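Local coordinates for protein D-galactonate dehydratase family member SEN1436 (Salmonella enterica subsp. enterica serovar Enteritidis, PDB 3TW9) that dehydrates D-gluconate to 2-dehydro-3-deoxy-D-gluconate with low activity in vitro, using one magnesium ion per subunit, at residues C[90-101]-C[116-127]. Residues are numbered along the deposited sequence; the frame is centred on the assembly and turned at random.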
ATOM      1  N   PRO C  90     -20.388   2.563   8.098  1.00 26.90           N
ATOM      2  CA  PRO C  90     -19.058   3.187   8.263  1.00 19.56           C
ATOM      3  C   PRO C  90     -17.885   2.177   8.223  1.00 26.77           C
ATOM      4  O   PRO C  90     -16.701   2.580   8.178  1.00 24.76           O
ATOM      5  CB  PRO C  90     -19.150   3.826   9.651  1.00 28.22           C
ATOM      6  CG  PRO C  90     -20.075   2.934  10.385  1.00 27.11           C
ATOM      7  CD  PRO C  90     -21.107   2.479   9.387  1.00 25.56           C
ATOM      8  N   THR C  91     -18.192   0.885   8.235  1.00 21.23           N
ATOM      9  CA  THR C  91     -17.106  -0.097   8.185  1.00 25.12           C
ATOM     10  C   THR C  91     -16.454  -0.165   6.779  1.00 23.87           C
ATOM     11  O   THR C  91     -15.325  -0.656   6.640  1.00 23.58           O
ATOM     12  CB  THR C  91     -17.533  -1.488   8.688  1.00 35.85           C
ATOM     13  OG1 THR C  91     -18.398  -2.104   7.736  1.00 31.46           O
ATOM     14  CG2 THR C  91     -18.249  -1.390  10.064  1.00 35.73           C
ATOM     15  N   ARG C  92     -17.176   0.335   5.767  1.00 22.81           N
ATOM     16  CA  ARG C  92     -16.728   0.326   4.359  1.00 24.64           C
ATOM     17  C   ARG C  92     -15.871   1.533   4.021  1.00 19.27           C
ATOM     18  O   ARG C  92     -16.227   2.358   3.203  1.00 20.84           O
ATOM     19  CB  ARG C  92     -17.929   0.199   3.406  1.00 24.87           C
ATOM     20  CG  ARG C  92     -18.807  -1.045   3.710  1.00 25.46           C
ATOM     21  CD  ARG C  92     -19.824  -1.358   2.644  1.00 24.12           C
ATOM     22  NE  ARG C  92     -19.205  -1.671   1.346  1.00 24.03           N
ATOM     23  CZ  ARG C  92     -19.882  -1.919   0.238  1.00 28.89           C
ATOM     24  NH1 ARG C  92     -21.212  -1.891   0.267  1.00 24.95           N
ATOM     25  NH2 ARG C  92     -19.235  -2.189  -0.896  1.00 26.29           N
ATOM     26  N   ILE C  93     -14.722   1.637   4.674  1.00 18.70           N
ATOM     27  CA  ILE C  93     -13.888   2.827   4.571  1.00 22.53           C
ATOM     28  C   ILE C  93     -13.458   3.130   3.154  1.00 18.33           C
ATOM     29  O   ILE C  93     -13.650   4.260   2.666  1.00 21.29           O
ATOM     30  CB  ILE C  93     -12.651   2.733   5.489  1.00 22.11           C
ATOM     31  CG1 ILE C  93     -13.104   2.586   6.963  1.00 22.42           C
ATOM     32  CG2 ILE C  93     -11.794   3.977   5.361  1.00 20.79           C
ATOM     33  CD1 ILE C  93     -11.960   2.851   7.983  1.00 21.13           C
ATOM     34  N   GLU C  94     -12.917   2.115   2.497  1.00 23.87           N
ATOM     35  CA  GLU C  94     -12.396   2.246   1.130  1.00 18.22           C
ATOM     36  C   GLU C  94     -13.521   2.580   0.150  1.00 19.54           C
ATOM     37  O   GLU C  94     -13.363   3.440  -0.696  1.00 20.57           O
ATOM     38  CB  GLU C  94     -11.716   0.942   0.720  1.00 21.43           C
ATOM     39  CG  GLU C  94     -10.967   1.051  -0.609  1.00 24.32           C
ATOM     40  CD  GLU C  94      -9.748   1.977  -0.534  1.00 26.35           C
ATOM     41  OE1 GLU C  94      -8.917   1.765   0.366  1.00 30.91           O
ATOM     42  OE2 GLU C  94      -9.616   2.891  -1.373  1.00 37.01           O
ATOM     43  N   ASP C  95     -14.667   1.921   0.302  1.00 23.24           N
ATOM     44  CA  ASP C  95     -15.785   2.154  -0.630  1.00 24.19           C
ATOM     45  C   ASP C  95     -16.298   3.572  -0.495  1.00 19.93           C
ATOM     46  O   ASP C  95     -16.600   4.227  -1.498  1.00 21.93           O
ATOM     47  CB  ASP C  95     -16.930   1.163  -0.417  1.00 21.30           C
ATOM     48  CG  ASP C  95     -18.037   1.317  -1.466  1.00 28.49           C
ATOM     49  OD1 ASP C  95     -17.820   0.877  -2.616  1.00 22.50           O
ATOM     50  OD2 ASP C  95     -19.114   1.877  -1.131  1.00 25.50           O
ATOM     51  N   ILE C  96     -16.395   4.042   0.751  1.00 23.70           N
ATOM     52  CA  ILE C  96     -16.740   5.420   1.029  1.00 22.47           C
ATOM     53  C   ILE C  96     -15.696   6.395   0.468  1.00 23.44           C
ATOM     54  O   ILE C  96     -16.059   7.425  -0.093  1.00 23.06           O
ATOM     55  CB  ILE C  96     -16.951   5.644   2.550  1.00 24.22           C
ATOM     56  CG1 ILE C  96     -18.339   5.122   2.940  1.00 21.58           C
ATOM     57  CG2 ILE C  96     -16.794   7.113   2.919  1.00 26.16           C
ATOM     58  CD1 ILE C  96     -18.596   5.020   4.457  1.00 20.98           C
ATOM     59  N   TRP C  97     -14.417   6.060   0.610  1.00 19.83           N
ATOM     60  CA  TRP C  97     -13.350   6.935   0.071  1.00 22.77           C
ATOM     61  C   TRP C  97     -13.434   7.007  -1.455  1.00 22.11           C
ATOM     62  O   TRP C  97     -13.433   8.107  -2.026  1.00 23.04           O
ATOM     63  CB  TRP C  97     -11.936   6.504   0.505  1.00 21.62           C
ATOM     64  CG  TRP C  97     -10.948   7.620   0.370  1.00 18.16           C
ATOM     65  CD1 TRP C  97     -10.628   8.537   1.295  1.00 17.49           C
ATOM     66  CD2 TRP C  97     -10.191   7.958  -0.817  1.00 17.00           C
ATOM     67  NE1 TRP C  97      -9.715   9.431   0.793  1.00 22.28           N
ATOM     68  CE2 TRP C  97      -9.418   9.090  -0.503  1.00 20.63           C
ATOM     69  CE3 TRP C  97     -10.065   7.372  -2.095  1.00 20.80           C
ATOM     70  CZ2 TRP C  97      -8.547   9.685  -1.423  1.00 22.22           C
ATOM     71  CZ3 TRP C  97      -9.204   7.956  -3.009  1.00 21.87           C
ATOM     72  CH2 TRP C  97      -8.443   9.100  -2.666  1.00 22.43           C
ATOM     73  N   GLN C  98     -13.499   5.840  -2.087  1.00 26.78           N
ATOM     74  CA  GLN C  98     -13.524   5.733  -3.545  1.00 23.52           C
ATOM     75  C   GLN C  98     -14.750   6.394  -4.151  1.00 23.63           C
ATOM     76  O   GLN C  98     -14.633   7.086  -5.161  1.00 24.07           O
ATOM     77  CB  GLN C  98     -13.425   4.275  -4.012  1.00 21.41           C
ATOM     78  CG  GLN C  98     -12.071   3.569  -3.716  1.00 21.91           C
ATOM     79  CD  GLN C  98     -10.893   4.192  -4.451  1.00 32.42           C
ATOM     80  OE1 GLN C  98     -11.032   4.690  -5.568  1.00 41.33           O
ATOM     81  NE2 GLN C  98      -9.723   4.154  -3.827  1.00 28.85           N
ATOM     82  N   SER C  99     -15.914   6.197  -3.535  1.00 21.42           N
ATOM     83  CA  SER C  99     -17.140   6.868  -4.014  1.00 20.35           C
ATOM     84  C   SER C  99     -17.193   8.352  -3.649  1.00 23.53           C
ATOM     85  O   SER C  99     -17.663   9.187  -4.436  1.00 21.42           O
ATOM     86  CB  SER C  99     -18.405   6.136  -3.540  1.00 25.89           C
ATOM     87  OG  SER C  99     -18.472   6.038  -2.114  1.00 25.76           O
ATOM     88  N   GLY C 100     -16.747   8.689  -2.444  1.00 22.34           N
ATOM     89  CA  GLY C 100     -16.767  10.061  -1.999  1.00 17.22           C
ATOM     90  C   GLY C 100     -15.820  10.933  -2.788  1.00 21.65           C
ATOM     91  O   GLY C 100     -16.148  12.061  -3.072  1.00 19.65           O
ATOM     92  N   VAL C 101     -14.659  10.401  -3.177  1.00 22.66           N
ATOM     93  CA  VAL C 101     -13.656  11.222  -3.881  1.00 21.11           C
ATOM     94  C   VAL C 101     -14.146  11.731  -5.237  1.00 23.38           C
ATOM     95  O   VAL C 101     -13.791  12.845  -5.658  1.00 21.20           O
ATOM     96  CB  VAL C 101     -12.237  10.510  -3.969  1.00 24.99           C
ATOM     97  CG1 VAL C 101     -12.208   9.394  -4.963  1.00 23.56           C
ATOM     98  CG2 VAL C 101     -11.165  11.524  -4.273  1.00 21.87           C
ATOM     99  N   LEU C 116     -12.690  15.107   2.529  1.00 23.40           N
ATOM    100  CA  LEU C 116     -12.613  13.643   2.535  1.00 18.24           C
ATOM    101  C   LEU C 116     -11.857  13.083   3.745  1.00 18.14           C
ATOM    102  O   LEU C 116     -12.260  12.054   4.331  1.00 21.44           O
ATOM    103  CB  LEU C 116     -11.892  13.148   1.280  1.00 25.74           C
ATOM    104  CG  LEU C 116     -12.669  13.067  -0.003  1.00 38.87           C
ATOM    105  CD1 LEU C 116     -11.665  13.241  -1.105  1.00 37.68           C
ATOM    106  CD2 LEU C 116     -13.375  11.716  -0.083  1.00 44.43           C
ATOM    107  N   SER C 117     -10.766  13.760   4.098  1.00 19.72           N
ATOM    108  CA  SER C 117      -9.910  13.356   5.222  1.00 22.43           C
ATOM    109  C   SER C 117     -10.656  13.404   6.548  1.00 22.81           C
ATOM    110  O   SER C 117     -10.492  12.516   7.367  1.00 18.92           O
ATOM    111  CB  SER C 117      -8.733  14.277   5.325  1.00 20.66           C
ATOM    112  OG  SER C 117      -7.985  13.953   6.487  1.00 19.74           O
ATOM    113  N   GLY C 118     -11.468  14.439   6.760  1.00 20.78           N
ATOM    114  CA  GLY C 118     -12.242  14.500   8.008  1.00 24.75           C
ATOM    115  C   GLY C 118     -13.058  13.237   8.194  1.00 18.57           C
ATOM    116  O   GLY C 118     -13.049  12.616   9.264  1.00 23.42           O
ATOM    117  N   VAL C 119     -13.738  12.837   7.135  1.00 16.74           N
ATOM    118  CA  VAL C 119     -14.524  11.639   7.102  1.00 20.07           C
ATOM    119  C   VAL C 119     -13.675  10.370   7.214  1.00 22.87           C
ATOM    120  O   VAL C 119     -13.950   9.519   8.049  1.00 24.12           O
ATOM    121  CB  VAL C 119     -15.369  11.619   5.789  1.00 23.89           C
ATOM    122  CG1 VAL C 119     -16.047  10.286   5.582  1.00 21.88           C
ATOM    123  CG2 VAL C 119     -16.378  12.784   5.774  1.00 25.42           C
ATOM    124  N   ASP C 120     -12.634  10.252   6.377  1.00 21.36           N
ATOM    125  CA  ASP C 120     -11.816   9.046   6.333  1.00 19.70           C
ATOM    126  C   ASP C 120     -11.176   8.736   7.687  1.00 18.91           C
ATOM    127  O   ASP C 120     -11.233   7.590   8.172  1.00 23.68           O
ATOM    128  CB  ASP C 120     -10.736   9.187   5.249  1.00 25.28           C
ATOM    129  CG  ASP C 120      -9.908   7.943   5.096  1.00 17.65           C
ATOM    130  OD1 ASP C 120     -10.413   6.971   4.518  1.00 21.48           O
ATOM    131  OD2 ASP C 120      -8.761   7.943   5.601  1.00 20.32           O
ATOM    132  N   MET C 121     -10.567   9.751   8.281  1.00 21.85           N
ATOM    133  CA  MET C 121      -9.911   9.603   9.586  1.00 21.12           C
ATOM    134  C   MET C 121     -10.938   9.207  10.662  1.00 22.87           C
ATOM    135  O   MET C 121     -10.671   8.313  11.467  1.00 22.63           O
ATOM    136  CB  MET C 121      -9.197  10.883  10.006  1.00 20.48           C
ATOM    137  CG  MET C 121      -7.977  11.263   9.216  1.00 21.35           C
ATOM    138  SD  MET C 121      -7.098  12.492  10.154  1.00 23.80           S
ATOM    139  CE  MET C 121      -5.878  12.982   8.944  1.00 22.06           C
ATOM    140  N   ALA C 122     -12.108   9.856  10.656  1.00 22.11           N
ATOM    141  CA  ALA C 122     -13.185   9.512  11.617  1.00 22.77           C
ATOM    142  C   ALA C 122     -13.601   8.068  11.476  1.00 18.90           C
ATOM    143  O   ALA C 122     -13.803   7.388  12.458  1.00 22.38           O
ATOM    144  CB  ALA C 122     -14.384  10.421  11.432  1.00 24.04           C
ATOM    145  N   LEU C 123     -13.698   7.582  10.237  1.00 18.23           N
ATOM    146  CA  LEU C 123     -14.067   6.179  10.011  1.00 21.50           C
ATOM    147  C   LEU C 123     -13.006   5.202  10.520  1.00 22.56           C
ATOM    148  O   LEU C 123     -13.350   4.159  11.084  1.00 24.18           O
ATOM    149  CB  LEU C 123     -14.349   5.901   8.527  1.00 23.04           C
ATOM    150  CG  LEU C 123     -15.525   6.682   7.933  1.00 19.87           C
ATOM    151  CD1 LEU C 123     -15.684   6.381   6.452  1.00 19.21           C
ATOM    152  CD2 LEU C 123     -16.843   6.381   8.650  1.00 26.26           C
ATOM    153  N   TRP C 124     -11.730   5.549  10.339  1.00 22.56           N
ATOM    154  CA  TRP C 124     -10.630   4.730  10.884  1.00 26.27           C
ATOM    155  C   TRP C 124     -10.703   4.691  12.415  1.00 21.40           C
ATOM    156  O   TRP C 124     -10.515   3.637  13.009  1.00 20.29           O
ATOM    157  CB  TRP C 124      -9.258   5.234  10.405  1.00 22.36           C
ATOM    158  CG  TRP C 124      -8.898   4.689   9.045  1.00 22.02           C
ATOM    159  CD1 TRP C 124      -8.903   5.375   7.857  1.00 16.23           C
ATOM    160  CD2 TRP C 124      -8.524   3.335   8.731  1.00 22.44           C
ATOM    161  NE1 TRP C 124      -8.529   4.538   6.829  1.00 14.56           N
ATOM    162  CE2 TRP C 124      -8.306   3.275   7.337  1.00 18.14           C
ATOM    163  CE3 TRP C 124      -8.349   2.166   9.497  1.00 23.33           C
ATOM    164  CZ2 TRP C 124      -7.926   2.079   6.682  1.00 20.69           C
ATOM    165  CZ3 TRP C 124      -7.966   0.976   8.848  1.00 25.79           C
ATOM    166  CH2 TRP C 124      -7.756   0.950   7.453  1.00 28.89           C
ATOM    167  N   ASP C 125     -10.980   5.852  13.016  1.00 25.21           N
ATOM    168  CA  ASP C 125     -11.229   5.983  14.461  1.00 22.64           C
ATOM    169  C   ASP C 125     -12.352   5.018  14.889  1.00 27.47           C
ATOM    170  O   ASP C 125     -12.156   4.210  15.794  1.00 24.98           O
ATOM    171  CB  ASP C 125     -11.603   7.452  14.773  1.00 21.67           C
ATOM    172  CG  ASP C 125     -11.495   7.818  16.261  1.00 24.16           C
ATOM    173  OD1 ASP C 125     -10.719   7.189  17.000  1.00 25.54           O
ATOM    174  OD2 ASP C 125     -12.171   8.792  16.655  1.00 24.50           O
ATOM    175  N   ILE C 126     -13.499   5.086  14.202  1.00 21.16           N
ATOM    176  CA  ILE C 126     -14.616   4.191  14.433  1.00 20.05           C
ATOM    177  C   ILE C 126     -14.202   2.729  14.326  1.00 26.95           C
ATOM    178  O   ILE C 126     -14.500   1.943  15.221  1.00 27.38           O
ATOM    179  CB  ILE C 126     -15.842   4.533  13.541  1.00 24.41           C
ATOM    180  CG1 ILE C 126     -16.543   5.788  14.062  1.00 21.71           C
ATOM    181  CG2 ILE C 126     -16.853   3.383  13.477  1.00 28.83           C
ATOM    182  CD1 ILE C 126     -17.286   6.542  12.946  1.00 24.17           C
ATOM    183  N   LYS C 127     -13.466   2.370  13.268  1.00 23.15           N
ATOM    184  CA  LYS C 127     -13.007   0.984  13.094  1.00 24.63           C
ATOM    185  C   LYS C 127     -12.101   0.508  14.254  1.00 19.46           C
ATOM    186  O   LYS C 127     -12.240  -0.623  14.724  1.00 26.29           O
ATOM    187  CB  LYS C 127     -12.292   0.812  11.735  1.00 20.79           C
ATOM    188  CG  LYS C 127     -12.061  -0.672  11.318  1.00 22.05           C
ATOM    189  CD  LYS C 127     -11.599  -0.786   9.859  1.00 34.23           C
ATOM    190  CE  LYS C 127     -12.749  -0.553   8.849  1.00 25.34           C
ATOM    191  NZ  LYS C 127     -13.592  -1.750   8.586  1.00 25.15           N
TER
HETATM  192  O   HOH W   1     -15.075   2.063  10.185  1.00 26.55           O
HETATM  193  O   HOH W   2     -13.067   6.981   3.785  1.00 20.86           O
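Helix 93-101 and helix 116-127 pack antiparallel at 174°, their axes 10.2 Å apart, with Trp97 level with Asp120 and Val101 with Leu116. This is an antiparallel helix pair of the enolase-superfamily N-terminal capping domain, away from the annotated sites; helix 70-85 and strand 46-53 pack on Val119, and helix 330-342 touches Ile93 and Trp97. Ile93 meets the definition of a knob in a hole: its side chain sits among Asp120, Leu123, Trp124 and Lys127. Its CD1 makes a CH-pi contact 3.6 Å from the centroid of the Trp124 five-membered ring, 12° off the normal, while CG2, anti to the backbone N (CG1 takes chi1 -60°), rests in van der Waals contact with Asp120 OD1, 3.4 Å away. Asp120 OD1 is satisfied by Thr331 OG1 and by a water that also donates to Ile93 O, linking the two helices. Leu123 divides its branches: CD2 touches Pro90 CB at 3.6 Å, and CD1 packs on Ile96 CG2 and CD1. At the far end Leu116 CD1 meets Val101 CG2 at 3.6 Å, and CD2 lies against the backbone at Gly100 and over one face of the Trp97 indole, whose NE1 bonds Gly328 O. A second water joins Pro90 O to Leu123 O. The Lys127 chain, bent at its last two torsions, passes Ile93 CD1 with its CE; NZ also bonds Asp137 O of the second subunit, and donates in the carbonyl plane to a lone pair of Thr91 O, 2.8 Å from Lys127 NZ.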